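PDB 4I3Y: inositol monophosphatase family protein from Staphylococcus aureus subsp. aureus MSSA476, which probably hydrolyses inositol monophosphates to inositol and phosphate in a magnesium-dependent reaction that lithium inhibits. Local coordinates for residues 97-110 and 185-197. Numbering follows the deposited sequence.
Sequences DGTANLVKQQEDYC and YRLVGACGLDSMR. With PO4 (phosphate ion), chain C; GOL (glycerol), chain E.
Asp97 reaches across to the first turn of helix 191-200, where its OD2 takes the N-H of Gly192 at 2.8 Å in a nearly straight bond (175°). With CG anti to the backbone N (chi1 174°), the carboxylate is carried to that helix start. OD1 faces O3 of a glycerol, which in turn accepts the N-H of Cys191 at 2.7 Å. The side chain of Asp97 lies about 5 Å from a bound magnesium ion, whose site includes Glu76, Asp94 and Ile96. Gly98 N and Thr99 N both hold O2 of a phosphate, probably, like the glycerol, from the crystallisation liquor.

Packing is close around Ala190 and Leu193. The CB of Ala190 sits 3.6 Å from Asp108 O, Leu193 lays CD1 on the Asp108-Tyr109 peptide, and its CD2 lies 3.9 Å from Cys110 CB. Asn101 ND2 bridges the segments, giving one hydrogen bond to Asp108 O (2.8 Å) and a more bent one to Val188 O (3.0 Å), which fixes its amide. The side chains of Val188 and Asp108 cross at about a right angle, CG1 3.7 Å from Asp108 CG.

The looser flank holds water, one molecule linking Asn101 N to Gly189 O. The second subunit meets it there: its Arg197 forms a salt bridge with Asp108, its Arg186 hydrogen-bonds Asn101 OD1.

The contact thus joins strand 89-97, helix 99-105 and strand 110-117 to helix 191-200, which packs on His206 of strand 205-208.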
ATOM      1  N   ASP A  97       0.142  -4.822 -14.238  1.00 11.61           N
ATOM      2  CA  ASP A  97       1.189  -5.261 -13.354  1.00 12.86           C
ATOM      3  C   ASP A  97       0.543  -5.238 -11.955  1.00 12.14           C
ATOM      4  O   ASP A  97      -0.042  -4.258 -11.600  1.00 11.69           O
ATOM      5  CB  ASP A  97       2.438  -4.403 -13.427  1.00 12.73           C
ATOM      6  CG  ASP A  97       3.474  -4.836 -12.360  1.00 14.36           C
ATOM      7  OD1 ASP A  97       3.845  -6.028 -12.396  1.00 14.96           O
ATOM      8  OD2 ASP A  97       3.897  -3.997 -11.529  1.00 15.04           O
ATOM      9  N   GLY A  98       0.643  -6.328 -11.193  1.00 13.53           N
ATOM     10  CA  GLY A  98      -0.178  -6.520  -9.996  1.00 12.11           C
ATOM     11  C   GLY A  98      -1.577  -7.094 -10.251  1.00 12.11           C
ATOM     12  O   GLY A  98      -2.571  -6.666  -9.631  1.00 11.43           O
ATOM     13  N   THR A  99      -1.663  -8.089 -11.132  1.00 12.06           N
ATOM     14  CA  THR A  99      -2.917  -8.812 -11.381  1.00 12.76           C
ATOM     15  C   THR A  99      -3.544  -9.368 -10.095  1.00 13.32           C
ATOM     16  O   THR A  99      -4.761  -9.343  -9.940  1.00 13.56           O
ATOM     17  CB  THR A  99      -2.695  -9.933 -12.435  1.00 12.24           C
ATOM     18  OG1 THR A  99      -2.035  -9.348 -13.575  1.00 12.48           O
ATOM     19  CG2 THR A  99      -3.999 -10.493 -12.904  1.00 12.19           C
ATOM     20  N   ALA A 100      -2.715  -9.868  -9.152  1.00 12.13           N
ATOM     21  CA  ALA A 100      -3.268 -10.423  -7.911  1.00 11.75           C
ATOM     22  C   ALA A 100      -4.006  -9.314  -7.166  1.00 12.02           C
ATOM     23  O   ALA A 100      -5.108  -9.515  -6.727  1.00 12.70           O
ATOM     24  CB  ALA A 100      -2.169 -11.089  -7.028  1.00 11.11           C
ATOM     25  N   ASN A 101      -3.406  -8.114  -7.083  1.00 12.40           N
ATOM     26  CA  ASN A 101      -4.058  -6.984  -6.424  1.00 11.14           C
ATOM     27  C   ASN A 101      -5.285  -6.548  -7.196  1.00 12.16           C
ATOM     28  O   ASN A 101      -6.289  -6.183  -6.592  1.00 11.86           O
ATOM     29  CB  ASN A 101      -3.106  -5.778  -6.330  1.00 11.36           C
ATOM     30  CG  ASN A 101      -2.073  -5.944  -5.268  1.00 12.32           C
ATOM     31  OD1 ASN A 101      -2.188  -6.820  -4.392  1.00 12.22           O
ATOM     32  ND2 ASN A 101      -1.032  -5.142  -5.342  1.00 13.54           N
ATOM     33  N   LEU A 102      -5.215  -6.523  -8.523  1.00 11.30           N
ATOM     34  CA  LEU A 102      -6.472  -6.274  -9.303  1.00 11.67           C
ATOM     35  C   LEU A 102      -7.619  -7.192  -8.907  1.00 11.99           C
ATOM     36  O   LEU A 102      -8.747  -6.723  -8.654  1.00 13.29           O
ATOM     37  CB  LEU A 102      -6.194  -6.382 -10.831  1.00 11.25           C
ATOM     38  CG  LEU A 102      -7.426  -6.436 -11.751  1.00 11.36           C
ATOM     39  CD1 LEU A 102      -8.242  -5.196 -11.569  1.00 10.44           C
ATOM     40  CD2 LEU A 102      -7.112  -6.673 -13.215  1.00 11.83           C
ATOM     41  N   VAL A 103      -7.345  -8.507  -8.836  1.00 12.54           N
ATOM     42  CA  VAL A 103      -8.371  -9.515  -8.597  1.00 13.00           C
ATOM     43  C   VAL A 103      -8.859  -9.425  -7.168  1.00 13.58           C
ATOM     44  O   VAL A 103     -10.074  -9.400  -6.923  1.00 13.67           O
ATOM     45  CB  VAL A 103      -7.832 -10.971  -8.913  1.00 13.82           C
ATOM     46  CG1 VAL A 103      -8.765 -12.068  -8.407  1.00 13.50           C
ATOM     47  CG2 VAL A 103      -7.599 -11.173 -10.402  1.00 13.43           C
ATOM     48  N   LYS A 104      -7.918  -9.437  -6.208  1.00 12.89           N
ATOM     49  CA  LYS A 104      -8.285  -9.419  -4.773  1.00 12.43           C
ATOM     50  C   LYS A 104      -8.742  -8.046  -4.269  1.00 12.82           C
ATOM     51  O   LYS A 104      -9.520  -7.960  -3.323  1.00 13.83           O
ATOM     52  CB  LYS A 104      -7.127  -9.941  -3.894  1.00 11.59           C
ATOM     53  CG  LYS A 104      -6.703 -11.372  -4.204  1.00 10.88           C
ATOM     54  CD  LYS A 104      -7.834 -12.382  -3.964  1.00 11.80           C
ATOM     55  CE  LYS A 104      -7.513 -13.749  -4.624  1.00 11.81           C
ATOM     56  NZ  LYS A 104      -8.507 -14.793  -4.213  1.00 13.04           N
ATOM     57  N   GLN A 105      -8.248  -6.954  -4.857  1.00 11.84           N
ATOM     58  CA  GLN A 105      -8.482  -5.687  -4.217  1.00 12.01           C
ATOM     59  C   GLN A 105      -9.061  -4.615  -5.113  1.00 12.69           C
ATOM     60  O   GLN A 105      -9.542  -3.561  -4.603  1.00 12.48           O
ATOM     61  CB  GLN A 105      -7.176  -5.142  -3.617  1.00 11.92           C
ATOM     62  CG  GLN A 105      -6.381  -6.097  -2.677  1.00 11.77           C
ATOM     63  CD  GLN A 105      -5.302  -5.276  -1.942  1.00 12.25           C
ATOM     64  OE1 GLN A 105      -4.069  -5.417  -2.196  1.00 13.26           O
ATOM     65  NE2 GLN A 105      -5.758  -4.344  -1.112  1.00 11.35           N
ATOM     66  N   GLN A 106      -8.932  -4.795  -6.428  1.00 12.87           N
ATOM     67  CA  GLN A 106      -9.227  -3.707  -7.378  1.00 13.76           C
ATOM     68  C   GLN A 106      -8.507  -2.413  -7.029  1.00 14.61           C
ATOM     69  O   GLN A 106      -9.021  -1.325  -7.244  1.00 12.54           O
ATOM     70  CB  GLN A 106     -10.731  -3.466  -7.509  1.00 16.45           C
ATOM     71  CG  GLN A 106     -11.368  -4.539  -8.342  1.00 23.73           C
ATOM     72  CD  GLN A 106     -12.535  -5.142  -7.668  1.00 33.70           C
ATOM     73  OE1 GLN A 106     -12.541  -5.311  -6.422  1.00 37.62           O
ATOM     74  NE2 GLN A 106     -13.550  -5.504  -8.469  1.00 31.96           N
ATOM     75  N   GLU A 107      -7.274  -2.536  -6.560  1.00 14.14           N
ATOM     76  CA  GLU A 107      -6.530  -1.382  -6.167  1.00 15.00           C
ATOM     77  C   GLU A 107      -5.083  -1.811  -6.201  1.00 14.56           C
ATOM     78  O   GLU A 107      -4.801  -3.009  -6.168  1.00 13.10           O
ATOM     79  CB  GLU A 107      -6.891  -0.940  -4.741  1.00 16.81           C
ATOM     80  CG  GLU A 107      -6.303   0.414  -4.412  1.00 18.68           C
ATOM     81  CD  GLU A 107      -6.857   1.022  -3.135  1.00 19.59           C
ATOM     82  OE1 GLU A 107      -7.851   0.532  -2.578  1.00 19.62           O
ATOM     83  OE2 GLU A 107      -6.309   2.049  -2.708  1.00 18.80           O
ATOM     84  N   ASP A 108      -4.176  -0.853  -6.232  1.00 13.20           N
ATOM     85  CA  ASP A 108      -2.723  -1.223  -6.202  1.00 13.80           C
ATOM     86  C   ASP A 108      -2.295  -2.071  -7.392  1.00 13.09           C
ATOM     87  O   ASP A 108      -1.588  -3.104  -7.238  1.00 13.44           O
ATOM     88  CB  ASP A 108      -2.312  -1.868  -4.856  1.00 13.39           C
ATOM     89  CG  ASP A 108      -2.387  -0.861  -3.716  1.00 15.26           C
ATOM     90  OD1 ASP A 108      -2.381   0.354  -4.032  1.00 16.31           O
ATOM     91  OD2 ASP A 108      -2.420  -1.243  -2.534  1.00 15.47           O
ATOM     92  N   TYR A 109      -2.649  -1.602  -8.579  1.00 12.57           N
ATOM     93  CA  TYR A 109      -2.140  -2.258  -9.809  1.00 13.08           C
ATOM     94  C   TYR A 109      -1.903  -1.147 -10.834  1.00 13.44           C
ATOM     95  O   TYR A 109      -2.452  -0.078 -10.692  1.00 13.43           O
ATOM     96  CB  TYR A 109      -3.069  -3.416 -10.330  1.00 12.61           C
ATOM     97  CG  TYR A 109      -4.428  -2.915 -10.709  1.00 13.22           C
ATOM     98  CD1 TYR A 109      -4.699  -2.448 -12.009  1.00 13.41           C
ATOM     99  CD2 TYR A 109      -5.426  -2.776  -9.763  1.00 13.08           C
ATOM    100  CE1 TYR A 109      -5.932  -1.903 -12.357  1.00 12.05           C
ATOM    101  CE2 TYR A 109      -6.683  -2.242 -10.121  1.00 12.95           C
ATOM    102  CZ  TYR A 109      -6.923  -1.807 -11.411  1.00 13.12           C
ATOM    103  OH  TYR A 109      -8.180  -1.279 -11.750  1.00 11.67           O
ATOM    104  N   CYS A 110      -1.127  -1.419 -11.896  1.00 13.50           N
ATOM    105  CA  CYS A 110      -0.783  -0.419 -12.851  1.00 12.78           C
ATOM    106  C   CYS A 110      -0.614  -1.051 -14.235  1.00 13.56           C
ATOM    107  O   CYS A 110      -0.650  -2.293 -14.397  1.00 13.20           O
ATOM    108  CB  CYS A 110       0.540   0.280 -12.401  1.00 13.21           C
ATOM    109  SG  CYS A 110       1.972  -0.855 -12.220  1.00 13.27           S
ATOM    110  N   TYR A 185       9.325  -1.925   6.997  1.00 12.65           N
ATOM    111  CA  TYR A 185       9.003  -2.705   5.800  1.00 13.21           C
ATOM    112  C   TYR A 185       7.557  -2.428   5.388  1.00 12.61           C
ATOM    113  O   TYR A 185       6.664  -2.389   6.244  1.00 10.81           O
ATOM    114  CB  TYR A 185       9.130  -4.207   6.115  1.00 14.84           C
ATOM    115  CG  TYR A 185       8.536  -5.150   5.103  1.00 15.75           C
ATOM    116  CD1 TYR A 185       9.271  -5.553   4.006  1.00 16.08           C
ATOM    117  CD2 TYR A 185       7.236  -5.659   5.255  1.00 17.85           C
ATOM    118  CE1 TYR A 185       8.745  -6.423   3.067  1.00 16.66           C
ATOM    119  CE2 TYR A 185       6.675  -6.506   4.279  1.00 17.63           C
ATOM    120  CZ  TYR A 185       7.442  -6.908   3.193  1.00 18.72           C
ATOM    121  OH  TYR A 185       6.965  -7.835   2.219  1.00 18.63           O
ATOM    122  N   ARG A 186       7.335  -2.338   4.080  1.00 11.83           N
ATOM    123  CA  ARG A 186       6.044  -2.077   3.526  1.00 12.48           C
ATOM    124  C   ARG A 186       5.971  -2.917   2.223  1.00 13.55           C
ATOM    125  O   ARG A 186       7.012  -3.254   1.612  1.00 12.63           O
ATOM    126  CB  ARG A 186       5.798  -0.510   3.376  1.00 14.45           C
ATOM    127  CG  ARG A 186       4.642  -0.042   4.325  1.00 18.26           C
ATOM    128  CD  ARG A 186       4.728   1.183   5.231  1.00 20.30           C
ATOM    129  NE  ARG A 186       5.129   0.540   6.374  1.00 21.03           N
ATOM    130  CZ  ARG A 186       5.412   0.925   7.593  1.00 18.84           C
ATOM    131  NH1 ARG A 186       5.265   2.127   8.125  1.00 18.47           N
ATOM    132  NH2 ARG A 186       5.934  -0.060   8.273  1.00 17.27           N
ATOM    133  N   LEU A 187       4.766  -3.261   1.782  1.00 12.06           N
ATOM    134  CA  LEU A 187       4.629  -3.836   0.435  1.00 11.52           C
ATOM    135  C   LEU A 187       3.364  -3.423  -0.236  1.00 11.28           C
ATOM    136  O   LEU A 187       2.251  -3.750   0.246  1.00 11.44           O
ATOM    137  CB  LEU A 187       4.774  -5.358   0.453  1.00 10.00           C
ATOM    138  CG  LEU A 187       4.608  -6.131  -0.869  1.00 10.07           C
ATOM    139  CD1 LEU A 187       5.713  -5.838  -1.905  1.00  8.73           C
ATOM    140  CD2 LEU A 187       4.682  -7.602  -0.564  1.00  9.43           C
ATOM    141  N   VAL A 188       3.490  -2.755  -1.375  1.00 10.18           N
ATOM    142  CA  VAL A 188       2.285  -2.466  -2.224  1.00 10.44           C
ATOM    143  C   VAL A 188       1.844  -3.745  -3.012  1.00 11.21           C
ATOM    144  O   VAL A 188       0.638  -4.037  -3.133  1.00 11.03           O
ATOM    145  CB  VAL A 188       2.562  -1.301  -3.217  1.00  9.65           C
ATOM    146  CG1 VAL A 188       1.332  -0.980  -4.029  1.00  9.97           C
ATOM    147  CG2 VAL A 188       3.054  -0.030  -2.481  1.00  8.92           C
ATOM    148  N   GLY A 189       2.824  -4.450  -3.583  1.00 11.68           N
ATOM    149  CA  GLY A 189       2.565  -5.686  -4.288  1.00 13.68           C
ATOM    150  C   GLY A 189       2.404  -5.619  -5.804  1.00 14.27           C
ATOM    151  O   GLY A 189       2.028  -6.623  -6.454  1.00 14.87           O
ATOM    152  N   ALA A 190       2.666  -4.443  -6.376  1.00 13.19           N
ATOM    153  CA  ALA A 190       2.860  -4.311  -7.809  1.00 12.03           C
ATOM    154  C   ALA A 190       4.269  -3.790  -8.059  1.00 11.47           C
ATOM    155  O   ALA A 190       4.605  -2.728  -7.611  1.00 11.80           O
ATOM    156  CB  ALA A 190       1.795  -3.345  -8.393  1.00 11.83           C
ATOM    157  N   CYS A 191       5.095  -4.506  -8.817  1.00 12.84           N
ATOM    158  CA  CYS A 191       6.487  -4.079  -9.055  1.00 13.03           C
ATOM    159  C   CYS A 191       6.584  -2.616  -9.495  1.00 12.96           C
ATOM    160  O   CYS A 191       7.410  -1.867  -9.000  1.00 12.31           O
ATOM    161  CB  CYS A 191       7.168  -4.959 -10.107  1.00 13.75           C
ATOM    162  SG  CYS A 191       8.933  -4.621 -10.290  1.00 14.38           S
ATOM    163  N   GLY A 192       5.770  -2.228 -10.475  1.00 13.51           N
ATOM    164  CA  GLY A 192       5.817  -0.856 -10.925  1.00 11.72           C
ATOM    165  C   GLY A 192       5.438   0.155  -9.891  1.00 11.27           C
ATOM    166  O   GLY A 192       5.936   1.251  -9.911  1.00 11.03           O
ATOM    167  N   LEU A 193       4.515  -0.180  -8.989  1.00 11.27           N
ATOM    168  CA  LEU A 193       4.120   0.777  -7.966  1.00 10.65           C
ATOM    169  C   LEU A 193       5.127   0.853  -6.819  1.00 10.58           C
ATOM    170  O   LEU A 193       5.455   1.963  -6.285  1.00 10.04           O
ATOM    171  CB  LEU A 193       2.728   0.383  -7.398  1.00 10.23           C
ATOM    172  CG  LEU A 193       1.621   0.626  -8.470  1.00 10.62           C
ATOM    173  CD1 LEU A 193       0.282   0.318  -7.804  1.00 11.20           C
ATOM    174  CD2 LEU A 193       1.594   2.028  -9.117  1.00  9.78           C
ATOM    175  N   ASP A 194       5.586  -0.316  -6.372  1.00 10.88           N
ATOM    176  CA  ASP A 194       6.606  -0.317  -5.343  1.00 11.08           C
ATOM    177  C   ASP A 194       7.845   0.400  -5.937  1.00 12.21           C
ATOM    178  O   ASP A 194       8.583   1.092  -5.191  1.00 12.39           O
ATOM    179  CB  ASP A 194       7.003  -1.761  -4.940  1.00 11.23           C
ATOM    180  CG  ASP A 194       5.982  -2.453  -4.036  1.00 11.53           C
ATOM    181  OD1 ASP A 194       5.955  -2.189  -2.780  1.00 10.89           O
ATOM    182  OD2 ASP A 194       5.262  -3.347  -4.596  1.00 11.58           O
ATOM    183  N   SER A 195       8.087   0.277  -7.264  1.00 11.81           N
ATOM    184  CA  SER A 195       9.255   1.018  -7.869  1.00 12.57           C
ATOM    185  C   SER A 195       9.069   2.501  -7.815  1.00 12.51           C
ATOM    186  O   SER A 195       9.986   3.252  -7.462  1.00 12.67           O
ATOM    187  CB  SER A 195       9.525   0.589  -9.296  1.00 12.64           C
ATOM    188  OG  SER A 195       9.859  -0.785  -9.268  1.00 14.27           O
ATOM    189  N   MET A 196       7.846   2.940  -8.103  1.00 14.07           N
ATOM    190  CA  MET A 196       7.575   4.374  -8.096  1.00 14.45           C
ATOM    191  C   MET A 196       7.672   4.942  -6.678  1.00 13.88           C
ATOM    192  O   MET A 196       7.996   6.117  -6.503  1.00 13.33           O
ATOM    193  CB  MET A 196       6.187   4.701  -8.651  1.00 15.51           C
ATOM    194  CG  MET A 196       6.046   4.592 -10.159  1.00 18.92           C
ATOM    195  SD  MET A 196       7.305   5.540 -11.124  1.00 21.44           S
ATOM    196  CE  MET A 196       8.287   4.129 -11.656  1.00 19.16           C
ATOM    197  N   ARG A 197       7.363   4.138  -5.660  1.00 13.76           N
ATOM    198  CA  ARG A 197       7.594   4.642  -4.261  1.00 12.75           C
ATOM    199  C   ARG A 197       9.100   4.911  -4.046  1.00 12.18           C
ATOM    200  O   ARG A 197       9.475   5.839  -3.340  1.00 12.88           O
ATOM    201  CB  ARG A 197       7.064   3.666  -3.262  1.00 12.46           C
ATOM    202  CG  ARG A 197       5.569   3.416  -3.476  1.00 12.65           C
ATOM    203  CD  ARG A 197       4.844   3.737  -2.178  1.00 12.97           C
ATOM    204  NE  ARG A 197       3.415   3.541  -2.340  1.00 13.40           N
ATOM    205  CZ  ARG A 197       2.551   3.570  -1.326  1.00 14.33           C
ATOM    206  NH1 ARG A 197       2.922   3.840  -0.074  1.00 15.47           N
ATOM    207  NH2 ARG A 197       1.303   3.343  -1.574  1.00 16.04           N
TER
HETATM  208  P   PO4 C 301       1.544  -9.517 -13.343  1.00 21.66           P
HETATM  209  O1  PO4 C 301       2.318 -10.841 -13.310  1.00 17.21           O
HETATM  210  O2  PO4 C 301       0.999  -9.132 -11.944  1.00 17.67           O
HETATM  211  O3  PO4 C 301       2.549  -8.498 -13.824  1.00 20.25           O
HETATM  212  O4  PO4 C 301       0.295  -9.748 -14.254  1.00 17.94           O
HETATM  213  C1  GOL E 303       4.695  -8.584  -7.735  1.00 28.73           C
HETATM  214  O1  GOL E 303       3.654  -9.106  -6.908  1.00 31.17           O
HETATM  215  C2  GOL E 303       4.139  -8.834  -9.116  1.00 31.84           C
HETATM  216  O2  GOL E 303       4.221 -10.236  -9.332  1.00 28.79           O
HETATM  217  C3  GOL E 303       5.020  -8.109 -10.101  1.00 30.50           C
HETATM  218  O3  GOL E 303       4.440  -6.816 -10.137  1.00 24.68           O
HETATM  219  O   HOH W   1      -0.356  -8.014  -7.019  1.00  9.72           O
HETATM  220  O   HOH W   2      -1.697  -3.598  -1.673  1.00 12.16           O